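Local structure of branched-chain-amino-acid aminotransferase (3UZB) at the pyridoxal-5'-phosphate and 2-oxo-4-methylpentanoic acid site. The protein catalyses the reversible, pyridoxal-phosphate-dependent transfer of the amino group between branched-chain amino acids and 2-oxoglutarate, as a class-IV aminotransferase. Coordinates in Å, arbitrary orientation; residue numbers count along the deposited sequence, not the author numbering. Chains: chain A/B, Branched-chain-amino-acid aminotransferase.

The pyridoxal-5'-phosphate and 2-oxo-4-methylpentanoic acid site. Residues chain A 76, 100, 143, 175, 192, 202, 207, 238, 240-243, 263, 265-267, 302-306; chain B 157. With PLP (pyridoxal-5'-phosphate), chain C; COI (2-oxo-4-methylpentanoic acid), chain D.
Both ligands are wholly buried in this class-IV aminotransferase active site, but the cofactor is gripped far more firmly than the keto acid, although PLP itself is poorly ordered. The phosphate sits at the start of helix 266-277, whose dipole would favour its charge. A:Ile266 N gives a nearly straight bond to PLP O2P (2.9 Å), and O3P takes both A:Thr267 N and A:Ser265 OG, the serine hydroxyl being anti to its backbone N (chi1 164°). A:Thr304 closes on PLP O1P with its amide and with OG1 (2.8 Å), while A:Arg100, its chain bent, forms a salt bridge to O2P through NH1, its hydrogen bonds there being weak. The pyridine ring is sandwiched: A:Ala242 CA lies over one face, 3.5 Å from PLP C6, and A:Leu263 CD2 over the other. At the far end A:Glu238 OE1 is 2.8 Å from the PLP ring nitrogen N1, a pairing that would favour a protonated pyridine; A:Leu263 N holds the other carboxylate oxygen, OE2. The phenolic PLP O3 hydrogen-bonds with OH of the poorly ordered A:Tyr207 (3.0 Å).

COI, the keto acid of leucine, lies on the looser side. Its isobutyl end packs against A:Thr304, A:Ala305 and the hydroxyl end of A:Tyr143, and A:Phe76 turns its ring edge to carboxylate O1. Near the keto oxygen, CG2 of B:Val157, from the other subunit, packs 3.8 Å from COI O3, and OH of the poorly ordered A:Tyr175 is 4.0 Å from it. On the A:Leu263 face of the pyridine, beside the junction of the two ligands, stands the catalytic A:Lys202, not joined to PLP in a Schiff base. Its chain runs extended, then turns at chi4 (62°), leaving NZ beside PLP C4A and in a salt bridge with COI O2 at 3.2 Å.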
# COMPACT_ATOMS: atom_id res chain seq x y z
N PHE A 76 1.72 0.79 11.10
CA PHE A 76 2.81 0.95 12.05
C PHE A 76 2.87 2.34 12.67
O PHE A 76 2.15 3.26 12.27
CB PHE A 76 4.14 0.68 11.33
CG PHE A 76 4.46 1.72 10.30
CD1 PHE A 76 5.32 2.78 10.61
CD2 PHE A 76 3.84 1.69 9.05
CE1 PHE A 76 5.55 3.82 9.69
CE2 PHE A 76 4.06 2.71 8.12
CZ PHE A 76 4.91 3.79 8.44
N ARG A 100 -3.80 6.12 17.77
CA ARG A 100 -3.82 6.20 16.31
C ARG A 100 -3.67 4.87 15.56
O ARG A 100 -4.27 4.69 14.50
CB ARG A 100 -2.72 7.16 15.84
CG ARG A 100 -2.74 7.52 14.37
CD ARG A 100 -1.70 8.57 14.03
NE ARG A 100 -0.34 8.11 14.31
CZ ARG A 100 0.75 8.85 14.12
NH1 ARG A 100 0.63 10.09 13.64
NH2 ARG A 100 1.96 8.37 14.39
N TYR A 143 14.66 5.32 18.88
CA TYR A 143 13.45 5.21 18.07
C TYR A 143 12.76 3.87 18.23
O TYR A 143 13.40 2.83 18.27
CB TYR A 143 13.80 5.41 16.60
CG TYR A 143 12.62 5.69 15.72
CD1 TYR A 143 11.94 6.90 15.82
CD2 TYR A 143 12.19 4.78 14.77
CE1 TYR A 143 10.86 7.19 14.99
CE2 TYR A 143 11.10 5.06 13.92
CZ TYR A 143 10.45 6.27 14.04
OH TYR A 143 9.40 6.59 13.22
N TYR A 175 16.70 12.93 11.28
CA TYR A 175 16.27 12.23 10.07
C TYR A 175 16.86 12.91 8.85
O TYR A 175 17.75 12.37 8.19
CB TYR A 175 14.75 12.24 9.96
CG TYR A 175 14.21 11.37 8.84
CD1 TYR A 175 14.66 10.07 8.66
CD2 TYR A 175 13.21 11.84 7.98
CE1 TYR A 175 14.13 9.25 7.66
CE2 TYR A 175 12.67 11.03 6.98
CZ TYR A 175 13.14 9.73 6.83
OH TYR A 175 12.61 8.91 5.87
N ARG A 192 0.43 10.79 -3.38
CA ARG A 192 0.89 9.72 -2.48
C ARG A 192 -0.25 9.13 -1.63
O ARG A 192 -0.06 8.16 -0.88
CB ARG A 192 2.00 10.23 -1.55
CG ARG A 192 1.54 10.97 -0.28
CD ARG A 192 2.48 10.70 0.88
NE ARG A 192 1.74 10.33 2.08
CZ ARG A 192 2.14 9.42 2.98
NH1 ARG A 192 3.29 8.77 2.81
NH2 ARG A 192 1.38 9.15 4.03
N LYS A 202 -1.29 5.39 9.21
CA LYS A 202 0.10 5.04 8.98
C LYS A 202 0.26 3.60 8.46
O LYS A 202 0.88 2.76 9.11
CB LYS A 202 0.92 5.23 10.26
CG LYS A 202 2.25 5.89 10.00
CD LYS A 202 3.08 5.96 11.25
CE LYS A 202 4.32 6.79 11.01
NZ LYS A 202 3.94 8.17 10.66
N TYR A 207 3.14 5.05 1.76
CA TYR A 207 4.57 5.21 1.55
C TYR A 207 5.06 4.57 0.26
O TYR A 207 5.89 5.16 -0.44
CB TYR A 207 5.33 4.68 2.76
CG TYR A 207 4.89 5.40 4.01
CD1 TYR A 207 3.79 4.95 4.74
CD2 TYR A 207 5.49 6.60 4.38
CE1 TYR A 207 3.29 5.68 5.80
CE2 TYR A 207 4.99 7.34 5.44
CZ TYR A 207 3.89 6.88 6.15
OH TYR A 207 3.36 7.63 7.18
N GLU A 238 1.16 17.45 3.13
CA GLU A 238 2.23 17.10 4.05
C GLU A 238 3.43 16.68 3.22
O GLU A 238 3.55 17.05 2.05
CB GLU A 238 1.78 15.96 4.95
CG GLU A 238 1.38 14.71 4.20
CD GLU A 238 0.92 13.58 5.11
OE1 GLU A 238 1.53 13.40 6.19
OE2 GLU A 238 -0.03 12.86 4.74
N GLY A 240 4.81 13.14 3.11
CA GLY A 240 5.05 11.71 3.10
C GLY A 240 6.08 11.28 4.13
O GLY A 240 6.47 10.12 4.16
N ALA A 241 6.50 12.23 4.97
CA ALA A 241 7.49 11.99 6.02
C ALA A 241 7.20 12.84 7.25
O ALA A 241 7.65 12.53 8.35
CB ALA A 241 8.89 12.29 5.50
N ALA A 242 6.45 13.92 7.05
CA ALA A 242 6.09 14.84 8.13
C ALA A 242 4.96 15.76 7.69
O ALA A 242 4.58 15.76 6.53
CB ALA A 242 7.31 15.66 8.53
N ASN A 243 4.41 16.54 8.63
CA ASN A 243 3.33 17.47 8.28
C ASN A 243 3.94 18.80 7.85
O ASN A 243 5.16 18.98 7.90
CB ASN A 243 2.40 17.71 9.47
CG ASN A 243 1.22 16.75 9.52
OD1 ASN A 243 0.30 16.92 10.31
ND2 ASN A 243 1.26 15.72 8.67
N LEU A 263 -1.85 12.46 7.25
CA LEU A 263 -1.73 11.70 8.48
C LEU A 263 -1.78 12.67 9.65
O LEU A 263 -1.06 13.67 9.66
CB LEU A 263 -0.42 10.92 8.49
CG LEU A 263 -0.12 9.98 9.66
CD1 LEU A 263 -1.30 9.06 9.95
CD2 LEU A 263 1.14 9.18 9.35
N SER A 265 -0.54 13.91 12.58
CA SER A 265 0.69 13.87 13.36
C SER A 265 0.55 14.19 14.85
O SER A 265 -0.17 15.11 15.24
CB SER A 265 1.68 14.87 12.76
OG SER A 265 2.73 15.15 13.67
N ILE A 266 1.25 13.43 15.70
CA ILE A 266 1.20 13.69 17.14
C ILE A 266 1.94 15.01 17.32
O ILE A 266 1.51 15.87 18.09
CB ILE A 266 1.94 12.61 17.94
CG1 ILE A 266 1.38 11.22 17.62
CG2 ILE A 266 1.83 12.90 19.42
CD1 ILE A 266 -0.10 11.09 17.87
N THR A 267 3.03 15.17 16.59
CA THR A 267 3.85 16.38 16.64
C THR A 267 3.09 17.64 16.19
O THR A 267 3.18 18.69 16.84
CB THR A 267 5.14 16.23 15.78
OG1 THR A 267 6.10 15.44 16.50
CG2 THR A 267 5.74 17.57 15.46
N CYS A 302 7.01 18.88 10.30
CA CYS A 302 7.18 18.34 11.64
C CYS A 302 6.89 16.86 11.76
O CYS A 302 6.15 16.30 10.95
CB CYS A 302 6.28 19.12 12.59
SG CYS A 302 4.57 19.12 12.05
N GLY A 303 7.46 16.25 12.80
CA GLY A 303 7.27 14.82 13.05
C GLY A 303 8.12 14.28 14.19
O GLY A 303 8.86 15.02 14.83
N THR A 304 8.03 12.98 14.46
CA THR A 304 8.83 12.42 15.52
C THR A 304 10.27 12.44 15.08
O THR A 304 11.12 12.95 15.80
CB THR A 304 8.41 10.96 15.85
OG1 THR A 304 7.10 10.96 16.42
CG2 THR A 304 9.38 10.33 16.84
N ALA A 305 10.56 11.89 13.91
CA ALA A 305 11.92 11.87 13.41
C ALA A 305 12.19 13.18 12.73
O ALA A 305 13.33 13.58 12.62
CB ALA A 305 12.13 10.74 12.43
N ALA A 306 11.12 13.84 12.28
CA ALA A 306 11.24 15.13 11.61
C ALA A 306 11.59 16.23 12.62
O ALA A 306 12.47 17.04 12.35
CB ALA A 306 9.94 15.46 10.91
N VAL B 157 12.03 5.89 5.14
CA VAL B 157 11.35 5.61 3.87
C VAL B 157 12.25 5.74 2.64
O VAL B 157 12.60 6.84 2.22
CB VAL B 157 10.12 6.55 3.69
CG1 VAL B 157 9.34 6.16 2.43
CG2 VAL B 157 9.23 6.49 4.93
N1 PLP C . 3.29 12.44 8.17
C2 PLP C . 3.94 11.27 7.81
C2A PLP C . 3.74 10.73 6.40
C3 PLP C . 4.76 10.64 8.77
O3 PLP C . 5.41 9.50 8.44
C4 PLP C . 4.90 11.20 10.08
C4A PLP C . 5.79 10.48 11.09
C5 PLP C . 4.19 12.42 10.40
C6 PLP C . 3.40 13.02 9.44
C5A PLP C . 4.26 13.10 11.73
O4P PLP C . 3.63 12.41 12.75
P PLP C . 4.29 12.22 14.17
O1P PLP C . 5.54 11.49 14.10
O2P PLP C . 3.21 11.40 14.90
O3P PLP C . 4.32 13.55 14.83
C1 COI D . 7.67 7.66 9.86
O1 COI D . 7.10 6.99 8.83
O2 COI D . 7.08 7.86 10.91
C2 COI D . 9.02 8.13 9.64
O3 COI D . 9.67 7.90 8.46
C3 COI D . 9.68 8.85 10.69
C4 COI D . 8.88 9.93 11.47
C5 COI D . 9.29 11.39 11.20
C6 COI D . 8.91 9.63 12.97